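Local coordinates for putative exported protein (PDB 2PFY) that binds pyroglutamic acid as an extracytoplasmic solute receptor, probably delivering it to a tripartite ATP-independent periplasmic (TRAP) transporter, at residues 250-255 against 260-265; 147-152 against 203-208. All coordinates share one frame; numbering follows the deposited sequence.

Contact 1: residues 250-255 against 260-265; sequences ELTDTL and MSVEPL
Leu255 and Met260, 5.5 Å apart at their CA atoms, mark where the chain turns from helix 223-257 into strand 261-264, and the amide N of Met260 bonds to Leu255 O at 3.1 Å. The N-H...O angle is 151°. No other hydrogen bond joins the two segments. The rest is van der Waals packing, mostly between apolar side-chain atoms. Met260 is a selenomethionine. Its CB also packs on Leu255 O, at 3.4 Å. The two side chains then run side by side in the same direction. This leaves SE 4.2 Å from both CB and CD2 of Leu255. Val262 CB points toward the helix. Its CG2 packs on Leu255 CB at 4.0 Å and lies equally near Thr252 O. CG1 sits anti to the backbone N (chi1 167°) and reaches Thr252 CG2 at 3.7 Å. The side chains of Thr252 and Val262 cross at about a right angle. Thr252 turns its methyl to the strand, while OG1 bonds back to Thr248 O in its own helix. Tyr199 of the adjacent strand 198-201 and Tyr126 of the next strand, 124-127, pack against both Leu255 and Met260. Ser261 and Glu263 both bond through their backbones to Tyr199, whose strand is parallel to 261-264. After the helix the chain turns back, so that the C-terminal part of helix 223-257 packs on an edge strand of the four-stranded mixed sheet in this periplasmic binding protein fold.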
ATOM      1  N   GLU A 250      14.688   4.764  10.156  1.00 21.88           N
ATOM      2  CA  GLU A 250      15.791   5.179   9.267  1.00 21.43           C
ATOM      3  C   GLU A 250      15.293   6.043   8.135  1.00 20.19           C
ATOM      4  O   GLU A 250      15.986   7.000   7.715  1.00 20.03           O
ATOM      5  CB  GLU A 250      16.565   4.024   8.626  1.00 22.85           C
ATOM      6  CG  GLU A 250      16.365   2.696   9.250  1.00 30.66           C
ATOM      7  CD  GLU A 250      17.633   1.836   9.260  1.00 36.81           C
ATOM      8  OE1 GLU A 250      18.432   1.930   8.283  1.00 39.78           O
ATOM      9  OE2 GLU A 250      17.819   1.084  10.253  1.00 38.43           O
ATOM     10  N   LEU A 251      14.122   5.685   7.599  1.00 17.65           N
ATOM     11  CA  LEU A 251      13.531   6.473   6.513  1.00 16.82           C
ATOM     12  C   LEU A 251      13.098   7.859   7.015  1.00 16.28           C
ATOM     13  O   LEU A 251      13.295   8.852   6.351  1.00 15.64           O
ATOM     14  CB  LEU A 251      12.342   5.707   5.888  1.00 16.20           C
ATOM     15  CG  LEU A 251      12.797   4.421   5.162  1.00 16.09           C
ATOM     16  CD1 LEU A 251      11.553   3.533   4.850  1.00 14.76           C
ATOM     17  CD2 LEU A 251      13.544   4.688   3.870  1.00 18.24           C
ATOM     18  N   THR A 252      12.516   7.904   8.198  1.00 16.94           N
ATOM     19  CA  THR A 252      12.088   9.175   8.806  1.00 17.78           C
ATOM     20  C   THR A 252      13.316  10.045   9.114  1.00 18.48           C
ATOM     21  O   THR A 252      13.317  11.234   8.789  1.00 18.66           O
ATOM     22  CB  THR A 252      11.271   8.907  10.070  1.00 17.38           C
ATOM     23  OG1 THR A 252      10.234   7.999   9.715  1.00 20.24           O
ATOM     24  CG2 THR A 252      10.615  10.212  10.615  1.00 17.93           C
ATOM     25  N   ASP A 253      14.373   9.443   9.669  1.00 18.04           N
ATOM     26  CA  ASP A 253      15.643  10.183   9.923  1.00 19.10           C
ATOM     27  C   ASP A 253      16.202  10.737   8.612  1.00 18.40           C
ATOM     28  O   ASP A 253      16.751  11.850   8.589  1.00 18.58           O
ATOM     29  CB  ASP A 253      16.707   9.293  10.578  1.00 18.68           C
ATOM     30  CG  ASP A 253      16.336   8.827  11.996  1.00 21.79           C
ATOM     31  OD1 ASP A 253      15.639   9.534  12.762  1.00 23.91           O
ATOM     32  OD2 ASP A 253      16.792   7.725  12.384  1.00 24.08           O
ATOM     33  N   THR A 254      16.058   9.972   7.517  1.00 17.63           N
ATOM     34  CA  THR A 254      16.532  10.419   6.204  1.00 16.69           C
ATOM     35  C   THR A 254      15.861  11.727   5.731  1.00 16.43           C
ATOM     36  O   THR A 254      16.538  12.606   5.173  1.00 17.81           O
ATOM     37  CB  THR A 254      16.411   9.300   5.124  1.00 16.59           C
ATOM     38  OG1 THR A 254      17.205   8.183   5.521  1.00 18.08           O
ATOM     39  CG2 THR A 254      16.919   9.789   3.734  1.00 15.92           C
ATOM     40  N   LEU A 255      14.546  11.832   5.921  1.00 15.80           N
ATOM     41  CA  LEU A 255      13.800  13.044   5.577  1.00 16.26           C
ATOM     42  C   LEU A 255      14.412  14.243   6.318  1.00 17.00           C
ATOM     43  O   LEU A 255      14.678  15.267   5.697  1.00 17.10           O
ATOM     44  CB  LEU A 255      12.324  12.883   6.009  1.00 17.03           C
ATOM     45  CG  LEU A 255      11.554  11.708   5.354  1.00 13.91           C
ATOM     46  CD1 LEU A 255      10.147  11.702   5.904  1.00 17.43           C
ATOM     47  CD2 LEU A 255      11.528  11.799   3.782  1.00 18.01           C
HETATM   48  N   MSE A 260      14.079  18.327   5.816  1.00 25.87           N
HETATM   49  CA  MSE A 260      12.651  18.425   6.172  1.00 28.31           C
HETATM   50  C   MSE A 260      12.513  18.668   7.663  1.00 26.89           C
HETATM   51  O   MSE A 260      13.287  18.146   8.476  1.00 25.98           O
HETATM   52  CB  MSE A 260      11.864  17.147   5.796  1.00 27.22           C
HETATM   53  CG  MSE A 260      11.824  16.900   4.331  1.00 28.96           C
HETATM   54 SE   MSE A 260      10.267  15.772   3.838  1.00 37.76          SE
HETATM   55  CE  MSE A 260       8.815  17.068   4.207  1.00 24.83           C
ATOM     56  N   SER A 261      11.520  19.464   8.033  1.00 26.08           N
ATOM     57  CA  SER A 261      11.147  19.496   9.414  1.00 26.80           C
ATOM     58  C   SER A 261      10.369  18.209   9.665  1.00 25.95           C
ATOM     59  O   SER A 261       9.401  17.917   8.971  1.00 27.41           O
ATOM     60  CB  SER A 261      10.318  20.758   9.703  1.00 26.87           C
ATOM     61  OG  SER A 261       9.710  20.632  10.968  1.00 32.40           O
ATOM     62  N   VAL A 262      10.811  17.403  10.615  1.00 24.76           N
ATOM     63  CA  VAL A 262      10.047  16.200  10.977  1.00 24.41           C
ATOM     64  C   VAL A 262       9.427  16.434  12.330  1.00 24.34           C
ATOM     65  O   VAL A 262      10.141  16.709  13.294  1.00 24.01           O
ATOM     66  CB  VAL A 262      10.912  14.894  10.956  1.00 23.58           C
ATOM     67  CG1 VAL A 262      10.184  13.729  11.651  1.00 22.52           C
ATOM     68  CG2 VAL A 262      11.243  14.535   9.509  1.00 25.02           C
ATOM     69  N   GLU A 263       8.102  16.329  12.394  1.00 24.90           N
ATOM     70  CA  GLU A 263       7.363  16.611  13.623  1.00 26.64           C
ATOM     71  C   GLU A 263       6.376  15.530  14.042  1.00 25.96           C
ATOM     72  O   GLU A 263       5.875  14.780  13.193  1.00 25.55           O
ATOM     73  CB  GLU A 263       6.673  17.971  13.480  1.00 26.78           C
ATOM     74  CG  GLU A 263       7.671  19.107  13.724  1.00 31.49           C
ATOM     75  CD  GLU A 263       7.062  20.450  13.594  1.00 36.05           C
ATOM     76  OE1 GLU A 263       6.709  20.829  12.469  1.00 39.59           O
ATOM     77  OE2 GLU A 263       6.937  21.137  14.623  1.00 39.92           O
ATOM     78  N   PRO A 264       6.097  15.435  15.358  1.00 26.31           N
ATOM     79  CA  PRO A 264       5.038  14.523  15.748  1.00 26.36           C
ATOM     80  C   PRO A 264       3.695  15.084  15.274  1.00 26.34           C
ATOM     81  O   PRO A 264       3.617  16.194  14.758  1.00 26.22           O
ATOM     82  CB  PRO A 264       5.087  14.517  17.292  1.00 27.28           C
ATOM     83  CG  PRO A 264       6.267  15.314  17.672  1.00 26.71           C
ATOM     84  CD  PRO A 264       6.694  16.138  16.517  1.00 26.01           C
ATOM     85  N   LEU A 265       2.654  14.300  15.444  1.00 26.55           N
ATOM     86  CA  LEU A 265       1.343  14.686  14.996  1.00 26.28           C
ATOM     87  C   LEU A 265       0.809  15.753  15.984  1.00 26.90           C
ATOM     88  O   LEU A 265       0.779  15.509  17.198  1.00 26.42           O
ATOM     89  CB  LEU A 265       0.430  13.443  14.989  1.00 26.28           C
ATOM     90  CG  LEU A 265      -1.012  13.667  14.507  1.00 27.03           C
ATOM     91  CD1 LEU A 265      -1.005  14.239  13.096  1.00 25.26           C
ATOM     92  CD2 LEU A 265      -1.835  12.401  14.573  1.00 26.08           C
TER

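Contact 2: residues 147-152 against 203-208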
ATOM      1  N   ALA A 147      -9.287   5.151  -3.614  1.00 27.26           N
ATOM      2  CA  ALA A 147     -10.654   5.515  -3.225  1.00 27.40           C
ATOM      3  C   ALA A 147     -10.731   5.940  -1.757  1.00 28.03           C
ATOM      4  O   ALA A 147     -11.319   6.976  -1.437  1.00 28.10           O
ATOM      5  CB  ALA A 147     -11.631   4.325  -3.529  1.00 26.89           C
ATOM      6  N   SER A 148     -10.126   5.162  -0.860  1.00 28.11           N
ATOM      7  CA  SER A 148     -10.122   5.508   0.569  1.00 28.02           C
ATOM      8  C   SER A 148      -9.455   6.855   0.867  1.00 28.21           C
ATOM      9  O   SER A 148     -10.038   7.699   1.579  1.00 28.40           O
ATOM     10  CB  SER A 148      -9.487   4.399   1.414  1.00 27.94           C
ATOM     11  OG  SER A 148      -9.598   4.720   2.794  1.00 29.20           O
ATOM     12  N   THR A 149      -8.250   7.080   0.342  1.00 26.78           N
ATOM     13  CA  THR A 149      -7.599   8.361   0.579  1.00 26.90           C
ATOM     14  C   THR A 149      -8.288   9.562  -0.096  1.00 27.63           C
ATOM     15  O   THR A 149      -8.182  10.687   0.403  1.00 26.52           O
ATOM     16  CB  THR A 149      -6.066   8.336   0.236  1.00 26.77           C
ATOM     17  OG1 THR A 149      -5.871   7.922  -1.122  1.00 24.43           O
ATOM     18  CG2 THR A 149      -5.297   7.414   1.211  1.00 22.91           C
ATOM     19  N   SER A 150      -8.961   9.336  -1.226  1.00 28.39           N
ATOM     20  CA  SER A 150      -9.819  10.368  -1.837  1.00 30.42           C
ATOM     21  C   SER A 150     -10.956  10.795  -0.906  1.00 31.87           C
ATOM     22  O   SER A 150     -11.166  11.995  -0.676  1.00 32.82           O
ATOM     23  CB  SER A 150     -10.429   9.867  -3.147  1.00 30.69           C
ATOM     24  OG  SER A 150      -9.587  10.146  -4.234  1.00 32.40           O
ATOM     25  N   HIS A 151     -11.670   9.801  -0.381  1.00 32.38           N
ATOM     26  CA  HIS A 151     -12.713  10.016   0.600  1.00 34.36           C
ATOM     27  C   HIS A 151     -12.171  10.703   1.874  1.00 34.62           C
ATOM     28  O   HIS A 151     -12.757  11.674   2.371  1.00 35.08           O
ATOM     29  CB  HIS A 151     -13.382   8.683   0.938  1.00 34.72           C
ATOM     30  CG  HIS A 151     -14.579   8.819   1.831  1.00 38.27           C
ATOM     31  ND1 HIS A 151     -14.858   7.925   2.844  1.00 42.77           N
ATOM     32  CD2 HIS A 151     -15.563   9.749   1.868  1.00 39.65           C
ATOM     33  CE1 HIS A 151     -15.966   8.296   3.464  1.00 42.46           C
ATOM     34  NE2 HIS A 151     -16.416   9.397   2.887  1.00 41.70           N
HETATM   35  N   MSE A 152     -11.042  10.216   2.384  1.00 34.37           N
HETATM   36  CA  MSE A 152     -10.424  10.801   3.563  1.00 35.63           C
HETATM   37  C   MSE A 152     -10.092  12.285   3.364  1.00 33.86           C
HETATM   38  O   MSE A 152     -10.365  13.111   4.252  1.00 33.44           O
HETATM   39  CB  MSE A 152      -9.177  10.012   3.954  1.00 34.74           C
HETATM   40  CG  MSE A 152      -8.461  10.533   5.199  1.00 35.63           C
HETATM   41 SE   MSE A 152      -6.662   9.800   5.187  1.00 43.88          SE
HETATM   42  CE  MSE A 152      -5.948  10.950   3.671  1.00 37.96           C
ATOM     43  N   GLN A 203       1.054   8.553  11.496  1.00 25.40           N
ATOM     44  CA  GLN A 203       0.638   7.147  11.497  1.00 24.80           C
ATOM     45  C   GLN A 203      -0.871   7.003  11.260  1.00 23.92           C
ATOM     46  O   GLN A 203      -1.560   6.309  12.025  1.00 25.12           O
ATOM     47  CB  GLN A 203       1.030   6.459  12.827  1.00 25.23           C
ATOM     48  CG  GLN A 203       2.540   6.419  13.103  1.00 26.25           C
ATOM     49  CD  GLN A 203       2.908   5.621  14.349  1.00 26.77           C
ATOM     50  OE1 GLN A 203       2.449   4.469  14.554  1.00 30.76           O
ATOM     51  NE2 GLN A 203       3.750   6.217  15.184  1.00 26.87           N
ATOM     52  N   ALA A 204      -1.406   7.649  10.230  1.00 22.89           N
ATOM     53  CA  ALA A 204      -2.860   7.615  10.016  1.00 22.82           C
ATOM     54  C   ALA A 204      -3.374   6.167   9.815  1.00 22.74           C
ATOM     55  O   ALA A 204      -4.419   5.766  10.360  1.00 22.13           O
ATOM     56  CB  ALA A 204      -3.256   8.486   8.851  1.00 22.98           C
ATOM     57  N   PHE A 205      -2.618   5.387   9.043  1.00 22.71           N
ATOM     58  CA  PHE A 205      -2.891   3.985   8.841  1.00 21.71           C
ATOM     59  C   PHE A 205      -1.675   3.298   8.236  1.00 22.59           C
ATOM     60  O   PHE A 205      -0.637   3.928   7.939  1.00 22.29           O
ATOM     61  CB  PHE A 205      -4.156   3.777   7.961  1.00 22.01           C
ATOM     62  CG  PHE A 205      -4.091   4.453   6.628  1.00 22.88           C
ATOM     63  CD1 PHE A 205      -3.587   3.774   5.497  1.00 21.52           C
ATOM     64  CD2 PHE A 205      -4.469   5.785   6.499  1.00 22.42           C
ATOM     65  CE1 PHE A 205      -3.507   4.401   4.251  1.00 20.45           C
ATOM     66  CE2 PHE A 205      -4.368   6.443   5.231  1.00 24.12           C
ATOM     67  CZ  PHE A 205      -3.910   5.751   4.124  1.00 20.30           C
ATOM     68  N   ILE A 206      -1.763   1.984   8.112  1.00 22.56           N
ATOM     69  CA  ILE A 206      -0.670   1.287   7.479  1.00 23.17           C
ATOM     70  C   ILE A 206      -1.195   0.384   6.324  1.00 21.97           C
ATOM     71  O   ILE A 206      -1.711  -0.727   6.568  1.00 21.44           O
ATOM     72  CB  ILE A 206       0.429   0.674   8.485  1.00 24.90           C
ATOM     73  CG1 ILE A 206       0.602  -0.807   8.353  1.00 25.98           C
ATOM     74  CG2 ILE A 206       0.449   1.212   9.954  1.00 22.09           C
ATOM     75  CD1 ILE A 206       1.414  -1.111   7.243  1.00 33.90           C
ATOM     76  N   PRO A 207      -1.093   0.899   5.072  1.00 20.77           N
ATOM     77  CA  PRO A 207      -1.733   0.210   3.957  1.00 19.74           C
ATOM     78  C   PRO A 207      -0.843  -0.938   3.505  1.00 19.58           C
ATOM     79  O   PRO A 207       0.392  -0.865   3.603  1.00 19.27           O
ATOM     80  CB  PRO A 207      -1.889   1.308   2.899  1.00 19.43           C
ATOM     81  CG  PRO A 207      -0.631   2.247   3.164  1.00 19.29           C
ATOM     82  CD  PRO A 207      -0.372   2.131   4.654  1.00 20.18           C
ATOM     83  N   GLN A 208      -1.474  -2.028   3.100  1.00 19.19           N
ATOM     84  CA  GLN A 208      -0.755  -3.217   2.650  1.00 19.13           C
ATOM     85  C   GLN A 208      -0.564  -3.187   1.154  1.00 19.17           C
ATOM     86  O   GLN A 208      -1.326  -2.579   0.418  1.00 18.66           O
ATOM     87  CB  GLN A 208      -1.523  -4.478   2.990  1.00 18.30           C
ATOM     88  CG  GLN A 208      -1.857  -4.641   4.468  1.00 20.24           C
ATOM     89  CD  GLN A 208      -0.637  -4.687   5.368  1.00 20.80           C
ATOM     90  OE1 GLN A 208       0.381  -5.262   5.034  1.00 21.70           O
ATOM     91  NE2 GLN A 208      -0.759  -4.108   6.536  1.00 24.42           N
TER
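Met152 and Thr149 meet the ring of Phe205 in a buried contact of the periplasmic binding protein fold, and the Met152 part is a Met-aromatic contact. Met152 is a selenomethionine. Its SE lies 5.4 Å from the ring centroid and 78° off the ring normal, so it sits at the edge. The nearest ring atom to SE is CE2, at 4.1 Å. Met152 extends from the helix with CG anti to the backbone N (chi1 -179°), then bends at the last torsion. Thr149 comes from one turn earlier in the helix. Its side chain crosses that of Phe205 at about a right angle, and only its methyl touches the ring. The hydroxyl is engaged at the start of the helix, where Thr149 OG1 bonds to Tyr145 N and to Ser146 OG. These bonds are consistent with the chi1 of 56°, which leaves CG2 directed to the ring. Leu181 of strand 180-182 packs on both Met152 and Phe205. The loop 203-208 is held through its backbone: Ala204 and Phe205 pair with Gln123, and Pro207 pairs with Trp120. Gln123, Trp120, Tyr145 and Pro207 all belong to the pyroglutamic acid pocket. Phe205 is near this pocket but is not one of its residues. Pro207 CB lies at another part of the ring edge, in its plane. The shortest approach between the two segments is Thr149 CG2 to Phe205 CZ, at 3.6 Å.

The two contacts lie in series along the chain, contact 2 closing before contact 1 opens. Their centres are 19 Å apart. Their nearest atoms come within about 6 Å without touching. Strand 198-201 connects them: it runs beside strand 261-264 of contact 1 and leads into the 203-208 loop of contact 2. Strands 180-182 and 124-127 belong to the same four-stranded sheet. Contact 2 is closer to the ligand. Its Pro207 touches pyroglutamic acid, and the Phe205 side chain is about 6 Å from it. In contact 1 the Leu255 side chain is about 11 Å away, so that packing stays outside the pocket.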